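Local coordinates for protein monalysin (Pseudomonas entomophila, PDB 4MKO) that forms pores in host membranes as an aerolysin-like beta-barrel toxin, damaging the Drosophila intestine and contributing to the virulence of the bacterium, at residues C30-I35 / V55-Q60; T9-F14 / G107-T112; A151-R156 / G171-L176. All blocks are in the same frame, centred on the assembly; numbering follows the deposited sequence.

Interaction 1 (C30-I35 / V55-Q60); sequences CWVDGI and VFAYLQ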
# COMPACT_ATOMS: atom_id res chain seq x y z
N CYS A 30 1.25 3.73 9.13
CA CYS A 30 0.12 4.52 9.55
C CYS A 30 -1.12 4.17 8.74
O CYS A 30 -1.00 3.71 7.60
CB CYS A 30 0.45 6.01 9.49
SG CYS A 30 0.83 6.65 7.83
N TRP A 31 -2.29 4.37 9.34
CA TRP A 31 -3.57 4.26 8.63
C TRP A 31 -3.63 5.52 7.78
O TRP A 31 -3.11 6.57 8.19
CB TRP A 31 -4.74 4.24 9.61
CG TRP A 31 -4.79 2.99 10.44
CD1 TRP A 31 -4.20 2.79 11.66
CD2 TRP A 31 -5.40 1.74 10.08
NE1 TRP A 31 -4.50 1.53 12.13
CE2 TRP A 31 -5.20 0.85 11.16
CE3 TRP A 31 -6.10 1.29 8.95
CZ2 TRP A 31 -5.69 -0.46 11.15
CZ3 TRP A 31 -6.60 -0.01 8.94
CH2 TRP A 31 -6.39 -0.87 10.03
N VAL A 32 -4.22 5.43 6.60
CA VAL A 32 -4.30 6.56 5.68
C VAL A 32 -5.77 6.95 5.50
O VAL A 32 -6.58 6.08 5.17
CB VAL A 32 -3.65 6.22 4.31
CG1 VAL A 32 -3.86 7.34 3.28
CG2 VAL A 32 -2.16 5.92 4.48
N ASP A 33 -6.09 8.23 5.68
CA ASP A 33 -7.43 8.78 5.47
C ASP A 33 -7.43 9.26 4.01
O ASP A 33 -6.82 10.29 3.69
CB ASP A 33 -7.69 9.95 6.44
CG ASP A 33 -8.95 10.78 6.19
OD1 ASP A 33 -9.76 10.38 5.33
OD2 ASP A 33 -9.12 11.81 6.86
N GLY A 34 -8.04 8.46 3.15
CA GLY A 34 -8.10 8.77 1.72
C GLY A 34 -9.51 8.65 1.18
O GLY A 34 -10.38 8.09 1.85
N ILE A 35 -9.72 9.15 -0.04
CA ILE A 35 -11.04 9.11 -0.69
C ILE A 35 -11.32 7.75 -1.34
O ILE A 35 -10.39 6.99 -1.65
CB ILE A 35 -11.20 10.26 -1.74
CG1 ILE A 35 -10.18 10.12 -2.90
CG2 ILE A 35 -11.12 11.68 -1.05
CD1 ILE A 35 -10.70 10.65 -4.24
N VAL A 55 -5.77 2.86 2.45
CA VAL A 55 -6.09 2.53 3.85
C VAL A 55 -4.88 2.53 4.77
O VAL A 55 -5.05 2.64 5.99
CB VAL A 55 -6.89 1.20 3.99
CG1 VAL A 55 -8.33 1.34 3.46
CG2 VAL A 55 -6.16 0.01 3.33
N PHE A 56 -3.69 2.26 4.22
CA PHE A 56 -2.52 2.13 5.08
C PHE A 56 -1.26 2.47 4.32
O PHE A 56 -1.24 2.44 3.09
CB PHE A 56 -2.46 0.67 5.60
CG PHE A 56 -1.75 0.50 6.93
CD1 PHE A 56 -2.40 0.79 8.12
CD2 PHE A 56 -0.44 0.02 6.99
CE1 PHE A 56 -1.74 0.65 9.35
CE2 PHE A 56 0.21 -0.14 8.21
CZ PHE A 56 -0.45 0.18 9.39
N ALA A 57 -0.21 2.80 5.04
CA ALA A 57 1.10 3.05 4.41
C ALA A 57 2.11 2.49 5.35
O ALA A 57 1.99 2.69 6.56
CB ALA A 57 1.32 4.53 4.19
N TYR A 58 3.08 1.74 4.83
CA TYR A 58 4.08 1.17 5.74
C TYR A 58 5.45 1.12 5.10
O TYR A 58 5.58 1.31 3.89
CB TYR A 58 3.65 -0.19 6.31
CG TYR A 58 3.68 -1.31 5.31
CD1 TYR A 58 2.59 -1.55 4.47
CD2 TYR A 58 4.76 -2.19 5.24
CE1 TYR A 58 2.60 -2.60 3.56
CE2 TYR A 58 4.78 -3.25 4.34
CZ TYR A 58 3.70 -3.44 3.49
OH TYR A 58 3.68 -4.47 2.60
N LEU A 59 6.46 0.84 5.92
CA LEU A 59 7.84 0.78 5.44
C LEU A 59 8.21 -0.68 5.21
O LEU A 59 8.16 -1.50 6.13
CB LEU A 59 8.76 1.41 6.50
CG LEU A 59 8.68 2.93 6.66
CD1 LEU A 59 9.62 3.40 7.76
CD2 LEU A 59 9.00 3.64 5.36
N GLN A 60 8.54 -1.01 3.96
CA GLN A 60 8.93 -2.39 3.66
C GLN A 60 10.44 -2.48 3.55
O GLN A 60 11.09 -1.59 3.01
CB GLN A 60 8.21 -2.95 2.43
CG GLN A 60 8.86 -2.62 1.10
CD GLN A 60 8.19 -3.35 -0.05
OE1 GLN A 60 7.22 -4.11 0.12
NE2 GLN A 60 8.66 -3.07 -1.26
O HOH W 1 -7.41 3.84 6.74
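Three backbone hydrogen bonds join C30-V32 to V55-A57, where the antiparallel strands 29-43 and 46-67 of a beta hairpin run side by side. C30 and A57 form a hydrogen-bonded pair: C30 N reaches A57 O at 2.9 Å and A57 N reaches C30 O at 2.8 Å, each donor lying nearly along the C=O axis. By contrast, V32 N donates to V55 O at 3.0 Å from above the carbonyl plane, with a C=O...N angle of only 104°, and a water bridges V55 O to V32 O. This skew accompanies a classic beta bulge, in which V55 and F56 both face V146 of strand 136-151.

The aromatic contact belongs to the non-hydrogen-bonded pair W31 and F56. Their planes stand at 89°, and the edge of F56 points at the W31 face in a T-shaped stack, F56 CD1 lying 3.7 Å from W31 CD2. F56 CG is anti to its backbone N (chi1 -153°), and C30 O sits over one face of the F56 ring. W31 NE1 donates to F4 O.

Apolar packing on the other side brings V32 CG2 to 3.8 Å from A57 CB. C30 also projects there, and its SG ligates a mercury ion. The three bonds thus pair buried backbone polar atoms, while the side chains give the hairpin one aromatic face (W31, F56) and one of small groups, A57 and the mercury-bound C30.

Interaction 2 (T9-F14 / G107-T112); sequences TKKGDF and GSEIST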
# COMPACT_ATOMS: atom_id res chain seq x y z
N THR A 9 -3.48 7.82 12.27
CA THR A 9 -4.13 8.02 10.97
C THR A 9 -3.61 9.33 10.37
O THR A 9 -3.56 10.35 11.05
CB THR A 9 -5.66 8.04 11.14
OG1 THR A 9 -6.07 6.80 11.70
CG2 THR A 9 -6.40 8.26 9.81
N LYS A 10 -3.20 9.28 9.09
CA LYS A 10 -2.62 10.44 8.41
C LYS A 10 -3.36 10.72 7.12
O LYS A 10 -3.75 9.78 6.44
CB LYS A 10 -1.12 10.22 8.12
CG LYS A 10 -0.27 9.90 9.36
CD LYS A 10 -0.18 11.11 10.29
CE LYS A 10 0.33 10.74 11.65
NZ LYS A 10 0.39 11.95 12.51
N LYS A 11 -3.53 12.00 6.79
CA LYS A 11 -4.21 12.39 5.55
C LYS A 11 -3.23 13.16 4.65
O LYS A 11 -2.84 14.28 4.99
CB LYS A 11 -5.44 13.25 5.88
CG LYS A 11 -6.24 13.72 4.66
CD LYS A 11 -7.48 14.47 5.12
CE LYS A 11 -8.32 14.96 3.98
NZ LYS A 11 -9.50 15.74 4.47
N GLY A 12 -2.84 12.55 3.54
CA GLY A 12 -1.97 13.15 2.54
C GLY A 12 -0.49 13.03 2.82
O GLY A 12 -0.08 12.69 3.94
N ASP A 13 0.32 13.32 1.79
CA ASP A 13 1.77 13.21 1.84
C ASP A 13 2.42 14.13 2.87
O ASP A 13 3.42 13.71 3.47
CB ASP A 13 2.40 13.45 0.46
CG ASP A 13 2.36 12.26 -0.51
OD1 ASP A 13 2.22 11.11 -0.04
OD2 ASP A 13 2.51 12.49 -1.73
N PHE A 14 1.89 15.35 3.08
CA PHE A 14 2.51 16.22 4.12
C PHE A 14 2.39 15.55 5.49
O PHE A 14 3.38 15.53 6.23
CB PHE A 14 1.90 17.63 4.14
CG PHE A 14 2.42 18.50 3.01
CD1 PHE A 14 3.71 19.00 3.04
CD2 PHE A 14 1.60 18.83 1.93
CE1 PHE A 14 4.20 19.80 1.99
CE2 PHE A 14 2.09 19.62 0.89
CZ PHE A 14 3.38 20.12 0.94
N GLY A 107 -6.89 12.75 -5.28
CA GLY A 107 -7.97 13.16 -4.40
C GLY A 107 -7.63 12.99 -2.93
O GLY A 107 -8.21 13.67 -2.09
N SER A 108 -6.67 12.10 -2.61
CA SER A 108 -6.21 11.82 -1.23
C SER A 108 -4.94 12.60 -0.88
O SER A 108 -4.37 12.39 0.19
CB SER A 108 -5.95 10.32 -1.06
OG SER A 108 -7.14 9.58 -1.28
N GLU A 109 -4.49 13.49 -1.80
CA GLU A 109 -3.29 14.34 -1.62
C GLU A 109 -2.01 13.50 -1.47
O GLU A 109 -1.10 13.83 -0.71
CB GLU A 109 -3.48 15.33 -0.45
CG GLU A 109 -4.61 16.33 -0.68
CD GLU A 109 -5.15 17.01 0.56
OE1 GLU A 109 -4.34 17.45 1.41
OE2 GLU A 109 -6.39 17.11 0.69
N ILE A 110 -1.96 12.40 -2.22
CA ILE A 110 -0.82 11.50 -2.27
C ILE A 110 -0.32 11.48 -3.70
O ILE A 110 -1.11 11.49 -4.63
CB ILE A 110 -1.22 10.08 -1.78
CG1 ILE A 110 -1.51 10.09 -0.27
CG2 ILE A 110 -0.17 9.00 -2.17
CD1 ILE A 110 -2.33 8.89 0.21
N SER A 111 1.00 11.45 -3.87
CA SER A 111 1.64 11.34 -5.17
C SER A 111 2.61 10.16 -5.09
O SER A 111 3.37 10.08 -4.12
CB SER A 111 2.39 12.62 -5.53
OG SER A 111 3.13 12.43 -6.73
N THR A 112 2.60 9.25 -6.09
CA THR A 112 3.51 8.11 -6.07
C THR A 112 4.95 8.52 -6.35
O THR A 112 5.86 7.87 -5.86
CB THR A 112 3.10 7.03 -7.09
OG1 THR A 112 3.32 7.56 -8.40
CG2 THR A 112 1.64 6.59 -6.95
O HOH W 2 -4.36 10.62 2.32
O HOH W 3 0.15 16.31 0.28
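A Schellman motif after helix 103-107, with E109 at positive phi, presents its backbone to the start of helix 12-20. D13 carries most of the side-chain contact. Its CG is anti to its own carbonyl carbon and lies beside the backbone N (chi1 -80°), which sends the carboxylate across I110 at about a right angle. The two oxygens then divide the work: D13 OD1 lies 3.8 Å from I110 CG2 and is hydrogen-bonded to Q184 NE2, whereas D13 OD2 accepts from S111 N at 2.8 Å, the donor standing 36° out of the carboxylate plane. Q184 NE2 also binds S111 O, so one amide group ties both segments to strand 173-191.

D13 also donates through its backbone: D13 N meets E109 O at 2.9 Å in a nearly straight bond (167°). Together the two bonds grip residues on either side of I110, whose CG1 approaches G12 CA and whose side chain also touches V32.

G12 has a positive phi and passes close to the turn; a CB there would crowd E109 CB. K11 and E109 are both exposed, with K11 NZ 5.1 Å from E109 OE2, too far for a salt bridge, though the opposite charges may attract weakly. A water accepts from G12 N at 2.7 Å and donates to S108 O at 2.8 Å.

Interaction 3 (A151-R156 / G171-L176); sequences ATSAGR and GSRVDL
The R156 side chain, extended from CG to NE, crosses V174 at about a right angle and grips one atom end-on: R156 NH1 and NH2 both donate to S172 O, at 2.8 Å each, and that oxygen is in the guanidinium plane. V174 CG2 covers one face of the guanidinium, 3.9 Å above its centre, and V174 CG1 packs on G155 CA. D175 OD1 accepts from S153 N at 3.1 Å, met from above the carboxylate plane, and T152 lies side by side with D175.

Behind this shell, a salt bridge fixes the carboxylate. R173, bent at chi3 (112°), holds D175 side-on: R173 NE lies 2.7 Å from D175 OD1 and R173 NH2 lies 2.9 Å from D175 OD2, each oxygen using its syn lone pair. The nearby positive charge of R173 would probably favour the ionised form of D175. T152 CB lies over one face of the R173 guanidinium, N150 ND2 adds a bond to D175 OD2, and T152 OG1 is bound to G49 O.

A151 and L176 are an antiparallel hydrogen-bonded pair, with A151 N 2.8 Å from L176 O. G155 N bonds to V174 O, and a CB on G155 would clash with V174 CG1 and D175 O. A151 O accepts from both L176 N and A154 N; the latter bond closes a type II beta turn, A151 to A154, through which the chain leaves strand 136-151 and packs against strand 173-191.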
# COMPACT_ATOMS: atom_id res chain seq x y z
N ALA A 151 -14.45 -5.14 -5.35
CA ALA A 151 -14.69 -5.47 -6.76
C ALA A 151 -16.09 -6.07 -6.77
O ALA A 151 -16.29 -7.23 -6.37
CB ALA A 151 -13.64 -6.46 -7.26
N THR A 152 -17.07 -5.23 -7.12
CA THR A 152 -18.49 -5.60 -7.09
C THR A 152 -18.77 -6.78 -8.05
O THR A 152 -18.19 -6.86 -9.14
CB THR A 152 -19.42 -4.39 -7.26
OG1 THR A 152 -19.42 -3.94 -8.62
CG2 THR A 152 -19.08 -3.23 -6.31
N SER A 153 -19.59 -7.74 -7.58
CA SER A 153 -19.97 -8.96 -8.31
C SER A 153 -18.82 -9.97 -8.56
O SER A 153 -19.10 -11.06 -9.05
CB SER A 153 -20.66 -8.64 -9.64
OG SER A 153 -21.73 -7.73 -9.45
N ALA A 154 -17.56 -9.65 -8.18
CA ALA A 154 -16.41 -10.52 -8.48
C ALA A 154 -16.25 -11.75 -7.58
O ALA A 154 -15.42 -12.61 -7.88
CB ALA A 154 -15.13 -9.69 -8.45
N GLY A 155 -16.98 -11.80 -6.49
CA GLY A 155 -16.85 -12.82 -5.45
C GLY A 155 -17.24 -14.25 -5.77
O GLY A 155 -16.75 -15.17 -5.12
N ARG A 156 -18.14 -14.46 -6.74
CA ARG A 156 -18.55 -15.83 -7.11
C ARG A 156 -17.45 -16.52 -7.89
O ARG A 156 -17.16 -17.69 -7.64
CB ARG A 156 -19.84 -15.83 -7.95
CG ARG A 156 -21.10 -15.64 -7.14
CD ARG A 156 -22.30 -16.24 -7.84
NE ARG A 156 -23.48 -16.24 -6.98
CZ ARG A 156 -24.38 -15.27 -6.93
NH1 ARG A 156 -24.25 -14.19 -7.70
NH2 ARG A 156 -25.42 -15.36 -6.11
N GLY A 171 -27.83 -8.52 -1.87
CA GLY A 171 -28.97 -9.11 -2.56
C GLY A 171 -28.53 -10.46 -3.11
O GLY A 171 -28.03 -11.29 -2.34
N SER A 172 -28.56 -10.61 -4.45
CA SER A 172 -28.15 -11.84 -5.14
C SER A 172 -26.76 -11.77 -5.81
O SER A 172 -26.32 -12.71 -6.47
CB SER A 172 -29.23 -12.25 -6.14
OG SER A 172 -30.43 -12.53 -5.44
N ARG A 173 -26.05 -10.68 -5.55
CA ARG A 173 -24.71 -10.41 -6.05
C ARG A 173 -23.71 -10.76 -4.93
O ARG A 173 -24.08 -10.69 -3.76
CB ARG A 173 -24.67 -8.90 -6.38
CG ARG A 173 -23.34 -8.30 -6.72
CD ARG A 173 -23.58 -6.82 -6.94
NE ARG A 173 -22.95 -6.03 -5.89
CZ ARG A 173 -23.18 -4.74 -5.68
NH1 ARG A 173 -24.07 -4.09 -6.43
NH2 ARG A 173 -22.54 -4.09 -4.73
N VAL A 174 -22.45 -11.10 -5.30
CA VAL A 174 -21.37 -11.41 -4.34
C VAL A 174 -20.16 -10.48 -4.63
O VAL A 174 -19.54 -10.57 -5.70
CB VAL A 174 -20.95 -12.91 -4.34
CG1 VAL A 174 -19.88 -13.18 -3.28
CG2 VAL A 174 -22.15 -13.82 -4.11
N ASP A 175 -19.86 -9.60 -3.69
CA ASP A 175 -18.75 -8.64 -3.80
C ASP A 175 -17.45 -9.23 -3.29
O ASP A 175 -17.48 -10.13 -2.43
CB ASP A 175 -19.11 -7.35 -3.04
CG ASP A 175 -20.17 -6.51 -3.71
OD1 ASP A 175 -20.63 -6.89 -4.81
OD2 ASP A 175 -20.54 -5.46 -3.15
N LEU A 176 -16.30 -8.75 -3.81
CA LEU A 176 -14.99 -9.26 -3.41
C LEU A 176 -14.16 -8.14 -2.78
O LEU A 176 -13.87 -7.13 -3.44
CB LEU A 176 -14.26 -9.89 -4.61
CG LEU A 176 -12.89 -10.52 -4.32
CD1 LEU A 176 -13.01 -11.75 -3.39
CD2 LEU A 176 -12.19 -10.94 -5.61
O HOH W 4 -21.89 -11.73 -7.97

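Interactions 1 and 2 are adjacent, with centres 9 Å apart, and meet through strand 9-10: W31 O lies 2.9 Å from K10 N and D33 N 2.9 Å from K10 O, both probable hydrogen bonds. Along the chain, interaction 1 is nested inside the loop closed by interaction 2. Interaction 3 stands apart, its centre about 25 Å from that of interaction 1 and 29 Å from that of interaction 2, yet all three reach the same mixed sheet. Mercury ions mark the first two, at C30 and about 4 Å from the I110 side chain. G107-T112 lies within the inferred pore-forming region, so interaction 2 connects it to helix 12-20.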